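Local coordinates for protein putative NADH dehydrogenase/NAD(P)H nitroreductase (Parabacteroides distasonis, PDB 3M5K) that binds flavin mononucleotide as a dimeric nitroreductase-family flavoprotein and probably works as an oxidoreductase, at residues N92-F95 / L96-A100. Numbering follows the deposited sequence.
Sequences NAWF and LDCSA. With FMN (flavin mononucleotide), chain E.
The first turn of helix 94-111 starts at Ala93, its N-cap residue, and brings Leu96 and Asp97 to the dimethylbenzene end of the FMN. Ala93 O accepts two N-H groups: Asp97 N at 3.0 Å, nearly in line with the carbonyl, and Leu96 N at 2.9 Å, which comes from above the carbonyl plane by a more bent bond (N-H...O 133°). One residue further along, Cys98 N donates a hydrogen bond to Trp94 O at 2.8 Å, while Cys98 SG lies at the edge of the indole, 4.2 Å from Trp94 CE3. In this dimeric nitroreductase fold the flavin sits between subunits, hydrogen-bonded by Ser17, Arg19 and Lys161, among others, of the second subunit. Leu96 CD1 touches the C7 methyl, and Asp97 OD1 approaches the C8 methyl, FMN C8M, at 3.4 Å. Ser43 OG is hydrogen-bonded to Asp97 OD2, and Ser44 N to OD1, fixing the carboxylate. With CG wedged between backbone N and carbonyl carbon (chi1 45°), the Phe95 ring runs alongside Leu96, Phe95 CD1 lying 3.6 Å from Leu96 CD2, and meets Phe95 of the second subunit. Ser99 OG, turned back beside its own N (chi1 -69°), donates to Phe95 O at 2.6 Å, the stronger of two bonds there, since Ser99 N makes just a weak one.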
ATOM      1  N   ASN A  92      15.698  -4.483  -1.791  1.00 18.48           N
ATOM      2  CA  ASN A  92      15.451  -3.077  -1.431  1.00 19.38           C
ATOM      3  C   ASN A  92      14.032  -2.528  -1.667  1.00 20.33           C
ATOM      4  O   ASN A  92      13.793  -1.327  -1.470  1.00 23.69           O
ATOM      5  CB  ASN A  92      16.466  -2.186  -2.147  1.00 19.40           C
ATOM      6  CG  ASN A  92      17.876  -2.432  -1.677  1.00 19.06           C
ATOM      7  OD1 ASN A  92      18.159  -2.420  -0.470  1.00 20.75           O
ATOM      8  ND2 ASN A  92      18.770  -2.664  -2.623  1.00 18.25           N
ATOM      9  N   ALA A  93      13.096  -3.370  -2.120  1.00 17.77           N
ATOM     10  CA  ALA A  93      11.732  -2.906  -2.380  1.00 18.82           C
ATOM     11  C   ALA A  93      10.618  -3.866  -2.016  1.00 16.08           C
ATOM     12  O   ALA A  93       9.436  -3.468  -2.080  1.00 15.35           O
ATOM     13  CB  ALA A  93      11.573  -2.388  -3.857  1.00 17.24           C
ATOM     14  N   TRP A  94      10.928  -5.109  -1.597  1.00 17.18           N
ATOM     15  CA  TRP A  94       9.850  -6.059  -1.339  1.00 17.93           C
ATOM     16  C   TRP A  94       8.848  -5.472  -0.307  1.00 16.40           C
ATOM     17  O   TRP A  94       7.658  -5.677  -0.433  1.00 17.04           O
ATOM     18  CB  TRP A  94      10.372  -7.437  -0.833  1.00 17.94           C
ATOM     19  CG  TRP A  94      10.971  -7.388   0.518  1.00 15.55           C
ATOM     20  CD1 TRP A  94      12.289  -7.212   0.826  1.00 16.58           C
ATOM     21  CD2 TRP A  94      10.281  -7.509   1.780  1.00 13.12           C
ATOM     22  NE1 TRP A  94      12.460  -7.235   2.163  1.00 17.91           N
ATOM     23  CE2 TRP A  94      11.249  -7.391   2.785  1.00 15.21           C
ATOM     24  CE3 TRP A  94       8.931  -7.659   2.143  1.00 15.72           C
ATOM     25  CZ2 TRP A  94      10.928  -7.404   4.148  1.00 15.70           C
ATOM     26  CZ3 TRP A  94       8.619  -7.742   3.487  1.00 16.88           C
ATOM     27  CH2 TRP A  94       9.615  -7.570   4.475  1.00 15.91           C
ATOM     28  N   PHE A  95       9.362  -4.779   0.721  1.00 16.26           N
ATOM     29  CA  PHE A  95       8.530  -4.238   1.808  1.00 17.18           C
ATOM     30  C   PHE A  95       7.633  -3.060   1.341  1.00 19.41           C
ATOM     31  O   PHE A  95       6.606  -2.764   1.955  1.00 19.19           O
ATOM     32  CB  PHE A  95       9.385  -3.835   3.032  1.00 18.82           C
ATOM     33  CG  PHE A  95      10.618  -3.075   2.687  1.00 18.85           C
ATOM     34  CD1 PHE A  95      10.554  -1.683   2.475  1.00 20.24           C
ATOM     35  CD2 PHE A  95      11.839  -3.729   2.496  1.00 20.93           C
ATOM     36  CE1 PHE A  95      11.678  -0.982   2.114  1.00 19.63           C
ATOM     37  CE2 PHE A  95      12.973  -3.034   2.116  1.00 20.95           C
ATOM     38  CZ  PHE A  95      12.900  -1.645   1.935  1.00 20.08           C
ATOM     39  N   LEU A  96       8.008  -2.429   0.243  1.00 17.83           N
ATOM     40  CA  LEU A  96       7.178  -1.396  -0.388  1.00 17.75           C
ATOM     41  C   LEU A  96       6.107  -2.059  -1.271  1.00 15.99           C
ATOM     42  O   LEU A  96       4.917  -1.853  -1.057  1.00 14.75           O
ATOM     43  CB  LEU A  96       8.070  -0.480  -1.194  1.00 16.89           C
ATOM     44  CG  LEU A  96       9.230   0.187  -0.404  1.00 15.85           C
ATOM     45  CD1 LEU A  96      10.032   1.056  -1.305  1.00 19.17           C
ATOM     46  CD2 LEU A  96       8.712   0.978   0.837  1.00 15.37           C
ATOM     47  N   ASP A  97       6.544  -2.897  -2.213  1.00 17.06           N
ATOM     48  CA  ASP A  97       5.656  -3.648  -3.081  1.00 17.12           C
ATOM     49  C   ASP A  97       4.616  -4.397  -2.271  1.00 15.60           C
ATOM     50  O   ASP A  97       3.419  -4.405  -2.610  1.00 15.94           O
ATOM     51  CB  ASP A  97       6.403  -4.695  -3.909  1.00 16.82           C
ATOM     52  CG  ASP A  97       7.427  -4.113  -4.908  1.00 18.13           C
ATOM     53  OD1 ASP A  97       7.691  -2.883  -4.988  1.00 17.53           O
ATOM     54  OD2 ASP A  97       7.994  -4.955  -5.624  1.00 18.51           O
ATOM     55  N   CYS A  98       5.069  -5.102  -1.225  1.00 16.57           N
ATOM     56  CA  CYS A  98       4.161  -5.937  -0.447  1.00 17.40           C
ATOM     57  C   CYS A  98       3.208  -5.146   0.435  1.00 16.62           C
ATOM     58  O   CYS A  98       2.107  -5.610   0.747  1.00 16.13           O
ATOM     59  CB  CYS A  98       4.946  -6.971   0.387  1.00 16.41           C
ATOM     60  SG  CYS A  98       5.798  -8.231  -0.582  1.00 18.94           S
ATOM     61  N   SER A  99       3.610  -3.937   0.821  1.00 16.53           N
ATOM     62  CA  SER A  99       2.708  -3.023   1.515  1.00 14.46           C
ATOM     63  C   SER A  99       1.605  -2.520   0.571  1.00 15.15           C
ATOM     64  O   SER A  99       0.449  -2.449   0.951  1.00 16.44           O
ATOM     65  CB  SER A  99       3.498  -1.838   2.113  1.00 16.45           C
ATOM     66  OG  SER A  99       4.347  -2.218   3.207  1.00 16.36           O
ATOM     67  N   ALA A 100       1.962  -2.201  -0.671  1.00 15.54           N
ATOM     68  CA  ALA A 100       0.972  -1.840  -1.705  1.00 16.28           C
ATOM     69  C   ALA A 100       0.020  -3.019  -2.009  1.00 16.15           C
ATOM     70  O   ALA A 100      -1.179  -2.848  -2.130  1.00 17.52           O
ATOM     71  CB  ALA A 100       1.663  -1.358  -2.974  1.00 15.97           C
TER
HETATM   72  N1  FMN E 301       8.426   3.462 -12.166  1.00 20.10           N
HETATM   73  C2  FMN E 301       9.247   4.443 -12.726  1.00 23.09           C
HETATM   74  O2  FMN E 301       9.065   4.839 -13.890  1.00 21.64           O
HETATM   75  N3  FMN E 301      10.306   4.939 -12.015  1.00 21.73           N
HETATM   76  C4  FMN E 301      10.590   4.495 -10.738  1.00 23.09           C
HETATM   77  O4  FMN E 301      11.558   4.995 -10.151  1.00 17.91           O
HETATM   78  C4A FMN E 301       9.769   3.490 -10.170  1.00 21.06           C
HETATM   79  N5  FMN E 301      10.039   2.939  -8.908  1.00 21.96           N
HETATM   80  C5A FMN E 301       9.098   2.157  -8.293  1.00 17.72           C
HETATM   81  C6  FMN E 301       9.298   1.793  -6.969  1.00 18.59           C
HETATM   82  C7  FMN E 301       8.333   1.070  -6.282  1.00 20.61           C
HETATM   83  C7M FMN E 301       8.561   0.680  -4.833  1.00 17.68           C
HETATM   84  C8  FMN E 301       7.157   0.683  -6.934  1.00 17.87           C
HETATM   85  C8M FMN E 301       6.096  -0.086  -6.171  1.00 17.13           C
HETATM   86  C9  FMN E 301       6.961   1.054  -8.272  1.00 16.90           C
HETATM   87  C9A FMN E 301       7.932   1.779  -8.976  1.00 17.65           C
HETATM   88  N10 FMN E 301       7.784   2.109 -10.339  1.00 18.76           N
HETATM   89  C10 FMN E 301       8.673   2.998 -10.901  1.00 19.93           C
HETATM   90  C1' FMN E 301       6.617   1.594 -11.136  1.00 18.52           C
HETATM   91  C2' FMN E 301       6.871   0.137 -11.601  1.00 19.64           C
HETATM   92  O2' FMN E 301       7.836   0.097 -12.658  1.00 23.53           O
HETATM   93  C3' FMN E 301       5.550  -0.532 -11.988  1.00 17.54           C
HETATM   94  O3' FMN E 301       4.679  -0.564 -10.878  1.00 18.56           O
HETATM   95  C4' FMN E 301       5.721  -1.932 -12.580  1.00 19.59           C
HETATM   96  O4' FMN E 301       6.375  -1.828 -13.832  1.00 20.30           O
HETATM   97  C5' FMN E 301       4.389  -2.625 -12.751  1.00 21.36           C
HETATM   98  O5' FMN E 301       3.644  -1.894 -13.732  1.00 19.58           O
HETATM   99  P   FMN E 301       2.241  -1.272 -13.361  1.00 19.86           P
HETATM  100  O1P FMN E 301       1.261  -2.361 -12.985  1.00 20.50           O
HETATM  101  O2P FMN E 301       2.429  -0.235 -12.254  1.00 17.51           O
HETATM  102  O3P FMN E 301       1.790  -0.578 -14.674  1.00 18.28           O